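Local atomic coordinates of multisubunit Na+/H+ antiporter, G subunit (PDB entry 6Z16), a protein that is a membrane-embedded subunit of a many-chain antiporter complex that probably exchanges sodium ions for protons. Residues T24-V29 with S45-L50. Sequence-based numbering, arbitrary orientation.
Sequences TLLSAV and SKSTTL
Ser-27 and Ser-47 face each other where the helix segments 24-29 and 45-50 run nearly antiparallel, at 158° between their directions and with axes 7.9 Å apart at closest approach. The small residues in the interface let the backbones come near: the CA atoms of Thr-24 and Thr-48 are 4.9 Å apart. Both serines point their CB toward the opposite helix, and Ser-27 CB meets Ser-47 CB at 3.7 Å. The two hydroxyls then lead in nearly opposite directions. With OG anti to its backbone N (chi1 -180°), Ser-47 lays its oxygen against the backbone of helix 11-33, 3.5 Å from the N of Ser-27, a van der Waals contact rather than a bond. The OG of Ser-27, also anti to N, rests 3.6 Å from the CB of Thr-48. This is the first hairpin of the three-helix, membrane-spanning G subunit: helix 11-33 turns back into helix 37-66, and the contact lies about 5 Å, centre to centre, from the middle of the folded chain, with serine and threonine side chains filling the interface between the two helices. One turn before Ser-27, Thr-24 crosses Thr-48 at a slant and offers its methyl CG2 to the OG1 of Thr-48 at 3.7 Å. Its own hydroxyl, set beside the backbone N, is given to the carbonyl of Gly-20 in the preceding turn. Leu-26 brushes the margin, its CB 4.3 Å from the OG of Ser-47. Another side of helix 37-66 packs on helix 72-98, where Ser-45 touches Pro-86 and Ala-89 and Thr-49 OG1 is hydrogen-bonded to Ser-85 OG. Neighbouring subunits close around the pair: Asn-72 of one lies on Ser-47, and Phe-17 of another on Ser-27.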
loop_
_atom_site.group_PDB
_atom_site.type_symbol
_atom_site.label_atom_id
_atom_site.label_comp_id
_atom_site.label_asym_id
_atom_site.label_seq_id
_atom_site.Cartn_x
_atom_site.Cartn_y
_atom_site.Cartn_z
ATOM N N THR G 24 -36.681 9.225 -15.403
ATOM C CA THR G 24 -37.075 10.263 -14.450
ATOM C C THR G 24 -38.470 10.807 -14.762
ATOM O O THR G 24 -39.270 11.055 -13.848
ATOM C CB THR G 24 -36.041 11.386 -14.460
ATOM O OG1 THR G 24 -34.742 10.824 -14.261
ATOM C CG2 THR G 24 -36.303 12.363 -13.337
ATOM N N LEU G 25 -38.785 10.987 -16.050
ATOM C CA LEU G 25 -40.135 11.410 -16.430
ATOM C C LEU G 25 -41.177 10.353 -16.087
ATOM O O LEU G 25 -42.318 10.687 -15.743
ATOM C CB LEU G 25 -40.192 11.727 -17.918
ATOM C CG LEU G 25 -41.482 12.287 -18.518
ATOM C CD1 LEU G 25 -41.833 13.624 -17.895
ATOM C CD2 LEU G 25 -41.334 12.424 -20.019
ATOM N N LEU G 26 -40.796 9.080 -16.171
ATOM C CA LEU G 26 -41.666 8.002 -15.719
ATOM C C LEU G 26 -41.896 8.065 -14.216
ATOM O O LEU G 26 -43.009 7.802 -13.743
ATOM C CB LEU G 26 -41.063 6.662 -16.117
ATOM C CG LEU G 26 -41.797 5.402 -15.687
ATOM C CD1 LEU G 26 -43.179 5.320 -16.307
ATOM C CD2 LEU G 26 -40.945 4.240 -16.089
ATOM N N SER G 27 -40.858 8.426 -13.455
ATOM C CA SER G 27 -41.032 8.667 -12.023
ATOM C C SER G 27 -42.002 9.814 -11.761
ATOM O O SER G 27 -42.803 9.760 -10.823
ATOM C CB SER G 27 -39.685 8.965 -11.371
ATOM O OG SER G 27 -39.849 9.280 -10.003
ATOM N N ALA G 28 -41.964 10.845 -12.606
ATOM C CA ALA G 28 -42.856 11.990 -12.421
ATOM C C ALA G 28 -44.309 11.646 -12.739
ATOM O O ALA G 28 -45.223 12.035 -11.999
ATOM C CB ALA G 28 -42.392 13.151 -13.285
ATOM N N VAL G 29 -44.548 10.924 -13.838
ATOM C CA VAL G 29 -45.924 10.550 -14.158
ATOM C C VAL G 29 -46.447 9.490 -13.194
ATOM O O VAL G 29 -47.659 9.420 -12.963
ATOM C CB VAL G 29 -46.070 10.101 -15.627
ATOM C CG1 VAL G 29 -45.652 11.217 -16.567
ATOM C CG2 VAL G 29 -45.292 8.846 -15.915
ATOM N N SER G 45 -39.099 6.697 -5.520
ATOM C CA SER G 45 -37.886 6.078 -4.993
ATOM C C SER G 45 -37.102 5.297 -6.034
ATOM O O SER G 45 -36.025 5.749 -6.466
ATOM C CB SER G 45 -38.267 5.142 -3.847
ATOM O OG SER G 45 -37.154 4.403 -3.385
ATOM N N LYS G 46 -37.706 4.220 -6.550
ATOM C CA LYS G 46 -36.946 3.328 -7.414
ATOM C C LYS G 46 -36.664 3.962 -8.772
ATOM O O LYS G 46 -35.517 3.916 -9.257
ATOM C CB LYS G 46 -37.677 1.995 -7.546
ATOM C CG LYS G 46 -37.772 1.280 -6.207
ATOM C CD LYS G 46 -38.293 -0.132 -6.325
ATOM C CE LYS G 46 -39.786 -0.214 -6.518
ATOM N NZ LYS G 46 -40.500 0.115 -5.263
ATOM N N SER G 47 -37.663 4.627 -9.371
ATOM C CA SER G 47 -37.470 5.094 -10.732
ATOM C C SER G 47 -36.561 6.311 -10.806
ATOM O O SER G 47 -35.689 6.358 -11.681
ATOM C CB SER G 47 -38.813 5.389 -11.387
ATOM O OG SER G 47 -38.612 5.840 -12.714
ATOM N N THR G 48 -36.703 7.299 -9.907
ATOM C CA THR G 48 -35.792 8.426 -10.038
ATOM C C THR G 48 -34.404 8.094 -9.507
ATOM O O THR G 48 -33.442 8.708 -9.978
ATOM C CB THR G 48 -36.340 9.705 -9.374
ATOM O OG1 THR G 48 -35.767 10.838 -10.034
ATOM C CG2 THR G 48 -35.934 9.828 -7.911
ATOM N N THR G 49 -34.266 7.078 -8.632
ATOM C CA THR G 49 -32.937 6.623 -8.235
ATOM C C THR G 49 -32.175 6.034 -9.421
ATOM O O THR G 49 -31.036 6.442 -9.711
ATOM C CB THR G 49 -33.067 5.603 -7.104
ATOM O OG1 THR G 49 -33.724 6.212 -5.985
ATOM C CG2 THR G 49 -31.718 5.114 -6.664
ATOM N N LEU G 50 -32.807 5.105 -10.152
ATOM C CA LEU G 50 -32.111 4.536 -11.305
ATOM C C LEU G 50 -31.952 5.550 -12.437
ATOM O O LEU G 50 -30.928 5.531 -13.134
ATOM C CB LEU G 50 -32.814 3.270 -11.791
ATOM C CG LEU G 50 -32.169 2.550 -12.984
ATOM C CD1 LEU G 50 -30.733 2.170 -12.673
ATOM C CD2 LEU G 50 -32.954 1.330 -13.388
#